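Local coordinates for AbyA5 (Verrucosispora maris, PDB 4YWF), which catalyses acetate elimination in spirotetronate biosynthesis, as an esterase-like lyase of the alpha/beta-hydrolase superfamily, at residues 216-221 against 240-245; 225-230 against 290-295; 294-299 against 320-325; 344-349 against 361-366. The protein carries 4 engineered substitutions. One frame throughout, in Å; residues are numbered along the deposited sequence.

Contact 1 (216-221 against 240-245); sequences LSFSGH and GAPVAA
Pro-242 lays its ring carbon CG over one face of the Phe-218 ring, 4.0 Å from the ring centroid and 26° off the normal, which makes this a CH-pi contact offset toward the rim on the CD2 and CE2 side. The two side chains cross at roughly a right angle, and Pro-242 CD also rests 3.6 Å from Phe-218 CA, so the proline touches both ring and backbone. Phe-218 CG lies anti to its own carbonyl carbon, beside the backbone N (chi1 -75°), the setting in which one ring face meets Pro-242 CG. A serine in place of Phe-218 would probably leave Pro-242 CG without its aromatic face and open a gap beside Phe-246, whose ring meets that of Phe-218 edge-to-face. The sharp turn between strand 207-215 and helix 218-226, with Ser-217 at positive phi (53°), is consistent with the nucleophile elbow of the alpha/beta-hydrolase fold. Here the turn abuts the loop after strand 233-239, where Ser-217 O receives a CA-H...O contact of 3.4 Å from Ala-241 CA. A beta carbon modelled on Gly-220 would come 2.8 Å from Ala-241 CB, a clash that the glycine avoids. Further along the helix, His-221 CB sits 3.4 Å from Pro-242 O, a buried carbonyl oxygen with no polar partner in the model. That oxygen lies at the imidazole's edge, near its plane, while His-221 NE2 is hydrogen-bonded to Trp-282 O.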
loop_
_atom_site.group_PDB
_atom_site.type_symbol
_atom_site.label_atom_id
_atom_site.label_comp_id
_atom_site.label_asym_id
_atom_site.label_seq_id
_atom_site.Cartn_x
_atom_site.Cartn_y
_atom_site.Cartn_z
ATOM N N LEU A 216 2.021 1.629 -3.856
ATOM C CA LEU A 216 0.720 2.150 -4.337
ATOM C C LEU A 216 0.139 3.314 -3.480
ATOM O O LEU A 216 0.402 3.412 -2.295
ATOM C CB LEU A 216 -0.316 1.016 -4.369
ATOM C CG LEU A 216 -0.072 -0.169 -5.304
ATOM C CD1 LEU A 216 1.163 -0.923 -4.927
ATOM C CD2 LEU A 216 -1.233 -1.170 -5.222
ATOM N N SER A 217 -0.620 4.197 -4.105
ATOM C CA SER A 217 -1.248 5.281 -3.416
ATOM C C SER A 217 -0.261 6.111 -2.577
ATOM O O SER A 217 0.881 6.394 -3.011
ATOM C CB SER A 217 -2.384 4.617 -2.604
ATOM O OG SER A 217 -3.202 5.524 -1.929
ATOM N N PHE A 218 -0.631 6.478 -1.348
ATOM C CA PHE A 218 0.202 7.353 -0.527
ATOM C C PHE A 218 1.628 6.873 -0.321
ATOM O O PHE A 218 2.510 7.690 -0.162
ATOM C CB PHE A 218 -0.424 7.563 0.868
ATOM C CG PHE A 218 -1.588 8.487 0.837
ATOM C CD1 PHE A 218 -2.804 8.061 0.338
ATOM C CD2 PHE A 218 -1.428 9.811 1.226
ATOM C CE1 PHE A 218 -3.865 8.936 0.238
ATOM C CE2 PHE A 218 -2.465 10.692 1.125
ATOM C CZ PHE A 218 -3.699 10.251 0.651
ATOM N N SER A 219 1.864 5.558 -0.355
ATOM C CA SER A 219 3.195 5.063 -0.129
ATOM C C SER A 219 4.065 5.447 -1.335
ATOM O O SER A 219 5.257 5.463 -1.237
ATOM C CB SER A 219 3.238 3.544 0.142
ATOM O OG SER A 219 3.021 2.741 -1.026
ATOM N N GLY A 220 3.453 5.702 -2.471
ATOM C CA GLY A 220 4.178 6.148 -3.599
ATOM C C GLY A 220 4.807 7.523 -3.397
ATOM O O GLY A 220 5.920 7.786 -3.865
ATOM N N HIS A 221 4.124 8.372 -2.662
ATOM C CA HIS A 221 4.688 9.656 -2.284
ATOM C C HIS A 221 5.944 9.411 -1.372
ATOM O O HIS A 221 6.956 10.104 -1.464
ATOM C CB HIS A 221 3.627 10.457 -1.562
ATOM C CG HIS A 221 4.170 11.664 -0.865
ATOM N ND1 HIS A 221 4.452 11.672 0.468
ATOM C CD2 HIS A 221 4.412 12.920 -1.315
ATOM C CE1 HIS A 221 4.887 12.868 0.814
ATOM N NE2 HIS A 221 4.870 13.647 -0.256
ATOM N N GLY A 240 -1.930 6.303 -8.346
ATOM C CA GLY A 240 -2.652 7.270 -7.510
ATOM C C GLY A 240 -1.880 7.929 -6.389
ATOM O O GLY A 240 -2.462 8.294 -5.356
ATOM N N ALA A 241 -0.569 8.071 -6.545
ATOM C CA ALA A 241 0.245 8.620 -5.483
ATOM C C ALA A 241 -0.040 10.083 -5.398
ATOM O O ALA A 241 -0.106 10.765 -6.438
ATOM C CB ALA A 241 1.763 8.378 -5.716
ATOM N N PRO A 242 -0.191 10.621 -4.168
ATOM C CA PRO A 242 -0.280 12.110 -4.113
ATOM C C PRO A 242 1.102 12.795 -4.317
ATOM O O PRO A 242 2.152 12.173 -4.093
ATOM C CB PRO A 242 -0.820 12.366 -2.678
ATOM C CG PRO A 242 -0.304 11.183 -1.898
ATOM C CD PRO A 242 -0.339 10.004 -2.855
ATOM N N VAL A 243 1.153 14.065 -4.726
ATOM C CA VAL A 243 2.451 14.694 -5.063
ATOM C C VAL A 243 2.651 16.101 -4.440
ATOM O O VAL A 243 3.513 16.269 -3.582
ATOM C CB VAL A 243 2.637 14.805 -6.559
ATOM C CG1 VAL A 243 3.993 15.420 -6.836
ATOM C CG2 VAL A 243 2.455 13.425 -7.217
ATOM N N ALA A 244 1.828 17.068 -4.833
ATOM C CA ALA A 244 1.976 18.425 -4.311
ATOM C C ALA A 244 0.678 19.083 -3.986
ATOM O O ALA A 244 0.468 19.594 -2.851
ATOM C CB ALA A 244 2.758 19.299 -5.340
ATOM N N ALA A 245 -0.133 19.202 -5.032
ATOM C CA ALA A 245 -1.472 19.724 -4.917
ATOM C C ALA A 245 -2.353 19.072 -3.829
ATOM O O ALA A 245 -3.152 19.767 -3.181
ATOM C CB ALA A 245 -2.204 19.653 -6.232
#

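Contact 2 (225-230 against 290-295)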
loop_
_atom_site.group_PDB
_atom_site.type_symbol
_atom_site.label_atom_id
_atom_site.label_comp_id
_atom_site.label_asym_id
_atom_site.label_seq_id
_atom_site.Cartn_x
_atom_site.Cartn_y
_atom_site.Cartn_z
ATOM N N ARG A 225 9.801 10.530 -2.242
ATOM C CA ARG A 225 10.490 11.367 -1.262
ATOM C C ARG A 225 11.782 10.676 -0.846
ATOM O O ARG A 225 12.808 11.345 -0.695
ATOM C CB ARG A 225 9.552 11.603 -0.041
ATOM C CG ARG A 225 10.257 11.996 1.252
ATOM C CD ARG A 225 10.634 13.470 1.185
ATOM N NE ARG A 225 9.436 14.322 1.055
ATOM C CZ ARG A 225 9.391 15.519 0.439
ATOM N NH1 ARG A 225 10.478 16.037 -0.166
ATOM N NH2 ARG A 225 8.251 16.195 0.395
ATOM N N ALA A 226 11.779 9.341 -0.748
ATOM C CA ALA A 226 12.992 8.609 -0.322
ATOM C C ALA A 226 14.043 8.565 -1.402
ATOM O O ALA A 226 15.238 8.630 -1.094
ATOM C CB ALA A 226 12.694 7.175 0.086
ATOM N N ALA A 227 13.597 8.396 -2.658
ATOM C CA ALA A 227 14.468 7.984 -3.725
ATOM C C ALA A 227 15.739 8.823 -3.848
ATOM O O ALA A 227 16.817 8.252 -4.053
ATOM C CB ALA A 227 13.720 8.014 -5.064
ATOM N N PRO A 228 15.629 10.146 -3.736
ATOM C CA PRO A 228 16.903 10.865 -4.023
ATOM C C PRO A 228 18.019 10.603 -2.993
ATOM O O PRO A 228 19.183 10.624 -3.371
ATOM C CB PRO A 228 16.482 12.338 -4.090
ATOM C CG PRO A 228 14.997 12.302 -4.401
ATOM C CD PRO A 228 14.472 11.061 -3.718
ATOM N N SER A 229 17.672 10.275 -1.757
ATOM C CA SER A 229 18.636 9.859 -0.713
ATOM C C SER A 229 18.713 8.344 -0.381
ATOM O O SER A 229 19.191 7.956 0.689
ATOM C CB SER A 229 18.280 10.613 0.557
ATOM O OG SER A 229 16.880 10.733 0.663
ATOM N N GLU A 230 18.257 7.491 -1.289
ATOM C CA GLU A 230 18.289 6.087 -1.048
ATOM C C GLU A 230 18.695 5.412 -2.322
ATOM O O GLU A 230 17.808 5.040 -3.146
ATOM C CB GLU A 230 16.931 5.575 -0.545
ATOM C CG GLU A 230 16.888 4.081 -0.309
ATOM C CD GLU A 230 18.112 3.567 0.461
ATOM O OE1 GLU A 230 18.106 3.620 1.688
ATOM O OE2 GLU A 230 19.070 3.146 -0.152
ATOM N N ALA A 290 12.863 16.426 -9.966
ATOM C CA ALA A 290 14.069 16.422 -10.775
ATOM C C ALA A 290 15.178 15.632 -10.132
ATOM O O ALA A 290 16.008 15.125 -10.839
ATOM C CB ALA A 290 14.537 17.859 -11.010
ATOM N N GLY A 291 15.180 15.519 -8.787
ATOM C CA GLY A 291 16.170 14.681 -8.047
ATOM C C GLY A 291 15.928 13.178 -8.083
ATOM O O GLY A 291 16.758 12.403 -7.630
ATOM N N VAL A 292 14.775 12.745 -8.583
ATOM C CA VAL A 292 14.457 11.301 -8.675
ATOM C C VAL A 292 15.075 10.789 -9.940
ATOM O O VAL A 292 14.576 11.144 -11.023
ATOM C CB VAL A 292 12.938 11.094 -8.748
ATOM C CG1 VAL A 292 12.567 9.639 -8.983
ATOM C CG2 VAL A 292 12.257 11.642 -7.493
ATOM N N ARG A 293 16.146 9.991 -9.842
ATOM C CA ARG A 293 16.886 9.537 -11.045
ATOM C C ARG A 293 16.761 8.030 -11.350
ATOM O O ARG A 293 17.701 7.363 -11.771
ATOM C CB ARG A 293 18.355 9.890 -10.958
ATOM C CG ARG A 293 18.658 11.245 -11.562
ATOM C CD ARG A 293 18.898 12.245 -10.465
ATOM N NE ARG A 293 18.742 13.594 -10.993
ATOM C CZ ARG A 293 19.414 14.666 -10.573
ATOM N NH1 ARG A 293 20.316 14.598 -9.599
ATOM N NH2 ARG A 293 19.182 15.819 -11.160
ATOM N N ILE A 294 15.540 7.557 -11.246
ATOM C CA ILE A 294 15.236 6.148 -11.417
ATOM C C ILE A 294 13.938 6.125 -12.158
ATOM O O ILE A 294 13.217 7.124 -12.174
ATOM C CB ILE A 294 15.057 5.447 -10.059
ATOM C CG1 ILE A 294 14.075 6.229 -9.170
ATOM C CG2 ILE A 294 16.418 5.283 -9.378
ATOM C CD1 ILE A 294 13.617 5.523 -7.916
ATOM N N PRO A 295 13.650 4.985 -12.795
ATOM C CA PRO A 295 12.394 4.953 -13.491
ATOM C C PRO A 295 11.222 5.003 -12.507
ATOM O O PRO A 295 11.311 4.513 -11.354
ATOM C CB PRO A 295 12.458 3.660 -14.334
ATOM C CG PRO A 295 13.721 2.982 -13.953
ATOM C CD PRO A 295 14.592 3.931 -13.248
#
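Ala-227 and Pro-228, in the 3-10 turn that follows helix 218-226, pack against the loop that enters strand 296-301, so the contact joins the far end of that helix to the last but one strand of the alpha/beta-hydrolase sheet. Its interactions across the two segments are apolar or carbon-to-carbonyl. In the first group, Ala-227 CB points at the loop and meets the end of Ile-294, CD1, at 3.8 Å. That methyl arrives there because Ile-294 CG1 stands between the backbone N and the carbonyl carbon (chi1 50°) and the chain then runs on extended. Val-292 contributes with both branches: CG1 lies 4.4 Å from Ala-227 CB, while CG2 approaches Pro-228 CG at 4.2 Å, both looser than the alanine-isoleucine contact. The Ile-294 side chain also touches Arg-234 and Ile-236 of strand 233-239.

The polar bonds lie within a segment or go to residues outside the two. Ser-229 OG donates to Ala-226 O at 3.2 Å, from 37° above the carbonyl plane, and so ties down the turn that presents Ala-227 and Pro-228. Nearby, Arg-225 is held by a salt bridge to Asp-288, just before the loop, and Ala-290 O accepts a hydrogen bond from Arg-320.

The carbon-to-carbonyl group belongs to the proline alone: Gly-291 O lies against two ring carbons of Pro-228, 3.6 Å from CB and 3.7 Å from CG.

Contact 3 (294-299 against 320-325); sequences IPVAYV and RDFRTI
Phe-322 brings the far end of its ring to the root of Tyr-298, CZ lying 3.6 Å from Tyr-298 CB, with the two side chains slanting across each other. The ring of Phe-322 also meets Val-296, whose CG1 is 4.0 Å from CE1. Because Tyr-298 CG is anti to the backbone N (chi1 -175°), the phenol leads away from strand 322-325, and its OH bonds to Ala-241 O. On the other side of the sheet, Val-299 and Ile-325 run alongside each other in the same direction, their CG2 methyls 4.1 Å apart. The strands are parallel, their axes 14° apart, and form one step of a beta-alpha-beta crossover through helix 310-318. Arg-323 N donates to Val-296 O in the carbonyl plane, and Tyr-298 N donates to Arg-323 O. Tyr-298 O takes Thr-324 OG1 at 2.8 Å as well as a weak bond from Ile-325 N.

At the start of the strands, Pro-295 CB sits 3.4 Å above the guanidinium plane of Arg-323, toward its rim, while Asp-321 OD1 forms a salt bridge with Arg-323 NH1 at the edge, 3.0 Å away and 2° from that plane. Asp-321 OD2 meanwhile lies 3.3 Å from Pro-295 CB. Replacing the carboxylate of Asp-321 by the methyl of an alanine is likely to leave Arg-323 NH1 without its acid and the guanidinium freer to turn over Pro-295. With Gln-347 on NE and Glu-350 on NH2, the guanidinium is gripped in three directions, which fixes its rotation and probably balances its charge with Asp-321 of the outermost strand and Glu-350 of helix 337-351.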
loop_
_atom_site.group_PDB
_atom_site.type_symbol
_atom_site.label_atom_id
_atom_site.label_comp_id
_atom_site.label_asym_id
_atom_site.label_seq_id
_atom_site.Cartn_x
_atom_site.Cartn_y
_atom_site.Cartn_z
ATOM N N ILE A 294 15.540 7.557 -11.246
ATOM C CA ILE A 294 15.236 6.148 -11.417
ATOM C C ILE A 294 13.938 6.125 -12.158
ATOM O O ILE A 294 13.217 7.124 -12.174
ATOM C CB ILE A 294 15.057 5.447 -10.059
ATOM C CG1 ILE A 294 14.075 6.229 -9.170
ATOM C CG2 ILE A 294 16.418 5.283 -9.378
ATOM C CD1 ILE A 294 13.617 5.523 -7.916
ATOM N N PRO A 295 13.650 4.985 -12.795
ATOM C CA PRO A 295 12.394 4.953 -13.491
ATOM C C PRO A 295 11.222 5.003 -12.507
ATOM O O PRO A 295 11.311 4.513 -11.354
ATOM C CB PRO A 295 12.458 3.660 -14.334
ATOM C CG PRO A 295 13.721 2.982 -13.953
ATOM C CD PRO A 295 14.592 3.931 -13.248
ATOM N N VAL A 296 10.174 5.697 -12.947
ATOM C CA VAL A 296 8.963 5.852 -12.216
ATOM C C VAL A 296 7.801 5.605 -13.112
ATOM O O VAL A 296 7.667 6.239 -14.150
ATOM C CB VAL A 296 8.798 7.260 -11.627
ATOM C CG1 VAL A 296 7.498 7.326 -10.875
ATOM C CG2 VAL A 296 9.965 7.603 -10.729
ATOM N N ALA A 297 6.951 4.692 -12.684
ATOM C CA ALA A 297 5.714 4.315 -13.399
ATOM C C ALA A 297 4.532 4.652 -12.500
ATOM O O ALA A 297 4.631 4.487 -11.282
ATOM C CB ALA A 297 5.743 2.798 -13.736
ATOM N N TYR A 298 3.445 5.166 -13.106
ATOM C CA TYR A 298 2.306 5.664 -12.388
ATOM C C TYR A 298 0.982 5.400 -13.111
ATOM O O TYR A 298 0.731 5.834 -14.267
ATOM C CB TYR A 298 2.549 7.174 -12.165
ATOM C CG TYR A 298 1.569 7.929 -11.328
ATOM C CD1 TYR A 298 0.252 8.126 -11.735
ATOM C CD2 TYR A 298 1.971 8.494 -10.134
ATOM C CE1 TYR A 298 -0.632 8.854 -10.952
ATOM C CE2 TYR A 298 1.116 9.185 -9.325
ATOM C CZ TYR A 298 -0.189 9.364 -9.722
ATOM O OH TYR A 298 -1.019 10.105 -8.901
ATOM N N VAL A 299 0.105 4.734 -12.441
ATOM C CA VAL A 299 -1.252 4.515 -12.956
ATOM C C VAL A 299 -2.157 5.604 -12.378
ATOM O O VAL A 299 -2.413 5.645 -11.173
ATOM C CB VAL A 299 -1.854 3.162 -12.577
ATOM C CG1 VAL A 299 -3.287 3.090 -13.163
ATOM C CG2 VAL A 299 -1.023 1.985 -13.078
ATOM N N ARG A 320 12.108 12.573 -14.918
ATOM C CA ARG A 320 12.873 12.395 -16.171
ATOM C C ARG A 320 12.483 11.141 -16.881
ATOM O O ARG A 320 12.262 11.162 -18.076
ATOM C CB ARG A 320 14.399 12.315 -15.884
ATOM C CG ARG A 320 14.973 13.601 -15.288
ATOM C CD ARG A 320 16.191 13.380 -14.374
ATOM N NE ARG A 320 16.478 14.636 -13.684
ATOM C CZ ARG A 320 17.472 15.483 -13.979
ATOM N NH1 ARG A 320 18.392 15.212 -14.913
ATOM N NH2 ARG A 320 17.572 16.630 -13.299
ATOM N N ASP A 321 12.430 10.035 -16.150
ATOM C CA ASP A 321 12.079 8.753 -16.715
ATOM C C ASP A 321 10.722 8.377 -16.134
ATOM O O ASP A 321 10.661 7.835 -15.024
ATOM C CB ASP A 321 13.157 7.779 -16.292
ATOM C CG ASP A 321 12.997 6.412 -16.920
ATOM O OD1 ASP A 321 12.057 6.182 -17.723
ATOM O OD2 ASP A 321 13.868 5.565 -16.617
ATOM N N PHE A 322 9.656 8.696 -16.870
ATOM C CA PHE A 322 8.289 8.613 -16.369
ATOM C C PHE A 322 7.413 7.821 -17.329
ATOM O O PHE A 322 7.371 8.099 -18.548
ATOM C CB PHE A 322 7.730 10.036 -16.078
ATOM C CG PHE A 322 6.468 10.030 -15.324
ATOM C CD1 PHE A 322 6.426 9.559 -14.023
ATOM C CD2 PHE A 322 5.280 10.451 -15.920
ATOM C CE1 PHE A 322 5.228 9.519 -13.320
ATOM C CE2 PHE A 322 4.092 10.426 -15.225
ATOM C CZ PHE A 322 4.058 9.968 -13.908
ATOM N N ARG A 323 6.735 6.799 -16.799
ATOM C CA ARG A 323 5.827 5.992 -17.589
ATOM C C ARG A 323 4.504 6.040 -16.907
ATOM O O ARG A 323 4.411 5.880 -15.691
ATOM C CB ARG A 323 6.293 4.543 -17.644
ATOM C CG ARG A 323 7.749 4.370 -18.024
ATOM C CD ARG A 323 8.727 4.302 -16.847
ATOM N NE ARG A 323 9.149 2.946 -16.877
ATOM C CZ ARG A 323 10.317 2.500 -17.272
ATOM N NH1 ARG A 323 11.343 3.272 -17.577
ATOM N NH2 ARG A 323 10.444 1.233 -17.273
ATOM N N THR A 324 3.460 6.179 -17.700
ATOM C CA THR A 324 2.183 6.388 -17.190
ATOM C C THR A 324 1.106 5.993 -18.160
ATOM O O THR A 324 1.262 6.082 -19.392
ATOM C CB THR A 324 2.059 7.863 -16.735
ATOM O OG1 THR A 324 0.868 8.024 -15.968
ATOM C CG2 THR A 324 2.129 8.879 -17.914
ATOM N N ILE A 325 -0.018 5.654 -17.542
ATOM C CA ILE A 325 -1.254 5.340 -18.204
ATOM C C ILE A 325 -2.388 5.930 -17.346
ATOM O O ILE A 325 -2.259 6.023 -16.126
ATOM C CB ILE A 325 -1.311 3.800 -18.313
ATOM C CG1 ILE A 325 -2.196 3.366 -19.432
ATOM C CG2 ILE A 325 -1.626 3.152 -16.964
ATOM C CD1 ILE A 325 -2.112 1.875 -19.738
HETATM O O HOH W 1 13.494 9.715 -13.312
#

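Contact 4 (344-349 against 361-366)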
loop_
_atom_site.group_PDB
_atom_site.type_symbol
_atom_site.label_atom_id
_atom_site.label_comp_id
_atom_site.label_asym_id
_atom_site.label_seq_id
_atom_site.Cartn_x
_atom_site.Cartn_y
_atom_site.Cartn_z
ATOM N N THR A 344 1.526 -2.834 -14.296
ATOM C CA THR A 344 2.458 -2.564 -13.223
ATOM C C THR A 344 3.492 -3.657 -13.167
ATOM O O THR A 344 4.710 -3.422 -13.043
ATOM C CB THR A 344 1.788 -2.357 -11.840
ATOM O OG1 THR A 344 0.952 -3.467 -11.462
ATOM C CG2 THR A 344 0.948 -1.130 -11.858
ATOM N N LEU A 345 3.022 -4.862 -13.277
ATOM C CA LEU A 345 3.899 -5.971 -13.372
ATOM C C LEU A 345 4.929 -5.844 -14.511
ATOM O O LEU A 345 6.147 -5.966 -14.295
ATOM C CB LEU A 345 3.065 -7.242 -13.440
ATOM C CG LEU A 345 3.866 -8.502 -13.540
ATOM C CD1 LEU A 345 4.819 -8.618 -12.322
ATOM C CD2 LEU A 345 2.912 -9.681 -13.632
ATOM N N ALA A 346 4.443 -5.509 -15.696
ATOM C CA ALA A 346 5.269 -5.376 -16.863
ATOM C C ALA A 346 6.316 -4.312 -16.628
ATOM O O ALA A 346 7.468 -4.472 -16.975
ATOM C CB ALA A 346 4.413 -4.995 -18.049
ATOM N N GLN A 347 5.902 -3.213 -16.000
ATOM C CA GLN A 347 6.826 -2.163 -15.673
ATOM C C GLN A 347 7.956 -2.623 -14.705
ATOM O O GLN A 347 9.114 -2.334 -14.953
ATOM C CB GLN A 347 6.073 -0.966 -15.058
ATOM C CG GLN A 347 5.328 -0.153 -16.109
ATOM C CD GLN A 347 6.273 0.654 -16.971
ATOM O OE1 GLN A 347 7.259 1.226 -16.496
ATOM N NE2 GLN A 347 5.936 0.768 -18.232
ATOM N N VAL A 348 7.631 -3.325 -13.610
ATOM C CA VAL A 348 8.697 -3.730 -12.675
ATOM C C VAL A 348 9.590 -4.789 -13.271
ATOM O O VAL A 348 10.778 -4.766 -13.064
ATOM C CB VAL A 348 8.241 -4.203 -11.313
ATOM C CG1 VAL A 348 7.378 -5.434 -11.376
ATOM C CG2 VAL A 348 9.496 -4.495 -10.469
ATOM N N LEU A 349 9.055 -5.651 -14.121
ATOM C CA LEU A 349 9.930 -6.605 -14.780
ATOM C C LEU A 349 10.914 -5.974 -15.747
ATOM O O LEU A 349 12.061 -6.443 -15.847
ATOM C CB LEU A 349 9.131 -7.667 -15.502
ATOM C CG LEU A 349 8.222 -8.546 -14.653
ATOM C CD1 LEU A 349 7.414 -9.481 -15.541
ATOM C CD2 LEU A 349 8.992 -9.350 -13.620
ATOM N N ALA A 361 5.690 -13.156 -21.978
ATOM C CA ALA A 361 4.381 -13.706 -21.524
ATOM C C ALA A 361 3.521 -12.630 -20.866
ATOM O O ALA A 361 2.313 -12.577 -21.090
ATOM C CB ALA A 361 4.559 -14.885 -20.569
ATOM N N VAL A 362 4.116 -11.777 -20.029
ATOM C CA VAL A 362 3.302 -10.682 -19.436
ATOM C C VAL A 362 2.868 -9.667 -20.497
ATOM O O VAL A 362 1.765 -9.166 -20.437
ATOM C CB VAL A 362 4.039 -9.989 -18.273
ATOM C CG1 VAL A 362 3.293 -8.762 -17.762
ATOM C CG2 VAL A 362 4.256 -10.999 -17.137
ATOM N N ASP A 363 3.769 -9.345 -21.418
ATOM C CA ASP A 363 3.483 -8.417 -22.529
ATOM C C ASP A 363 2.336 -8.897 -23.416
ATOM O O ASP A 363 1.499 -8.097 -23.817
ATOM C CB ASP A 363 4.741 -8.130 -23.372
ATOM C CG ASP A 363 5.627 -7.045 -22.764
ATOM O OD1 ASP A 363 5.096 -6.114 -22.082
ATOM O OD2 ASP A 363 6.868 -7.118 -22.949
ATOM N N GLY A 364 2.286 -10.200 -23.674
ATOM C CA GLY A 364 1.177 -10.810 -24.389
ATOM C C GLY A 364 -0.130 -10.702 -23.628
ATOM O O GLY A 364 -1.123 -10.211 -24.166
ATOM N N ALA A 365 -0.130 -11.139 -22.368
ATOM C CA ALA A 365 -1.286 -10.952 -21.517
ATOM C C ALA A 365 -1.676 -9.461 -21.468
ATOM O O ALA A 365 -2.867 -9.136 -21.586
ATOM C CB ALA A 365 -1.032 -11.541 -20.139
ATOM N N LEU A 366 -0.706 -8.549 -21.332
ATOM C CA LEU A 366 -1.006 -7.088 -21.387
ATOM C C LEU A 366 -1.373 -6.699 -22.848
ATOM O O LEU A 366 -2.229 -5.826 -23.059
ATOM C CB LEU A 366 0.168 -6.246 -20.908
ATOM C CG LEU A 366 0.108 -4.719 -20.962
ATOM C CD1 LEU A 366 -0.967 -4.124 -20.036
ATOM C CD2 LEU A 366 1.473 -4.136 -20.630
#
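Val-362 O accepts the backbone N of Leu-366 at 2.7 Å, an i to i+4 bond between two residues that both rest on Ala-346. Between the helices the contact is made by apolar side chains. Val-362 does most of the work by splitting its branches: CG1, anti to the backbone N (chi1 173°), drops onto Ala-346 CB at 3.9 Å, and CG2 turns to the leucines on the flank. There it touches Leu-349 CD1 at 3.9 Å and Leu-345 CD2 at 4.0 Å, so a single valine is held among three side chains. Leu-345 crosses it at about a right angle, whereas Leu-349 slants past.

Ala-346 CA and Val-362 CA are the nearest pair, 6.2 Å apart, where the small alanine faces the valine; the axes of the two short helical segments are 9.6 Å apart. These helices run antiparallel at 153°, a helical hairpin at the C-terminal end of the alpha/beta-hydrolase fold. Helix 337-351 covers the sheet, with Thr-344 on Val-299 and Val-348 on Tyr-212, and helix 356-365 packs against its outer side. Tyr-168 from a loop meets both Leu-345 and Val-362.

Toward the solvent side, Asp-363 OD1 comes only within 4.2 Å of Ala-346 CB. Leu-366, the last modelled residue, rests CD2 on the same methyl at 4.0 Å and also touches His-339 and Trp-343.

In the fold
From the N terminus, contact 1 is reached first: it closes the loop from 216 to 245, which contains helix 218-226 and strand 233-239. Contact 2 starts inside that loop, at 225-230, and ends beyond it, at 290-295, so the two cross while sharing helix 218-226. Contact 3 begins where contact 2 ends, with Ile-294 and Pro-295 common to both, and closes the crossover to the outermost strand 322-327. It also touches contact 1, since Tyr-298 and Val-299 bond to Ala-241 and Gly-240. Contact 4 follows in series as a short hairpin, linked to contact 3 through Gln-347 and Arg-323.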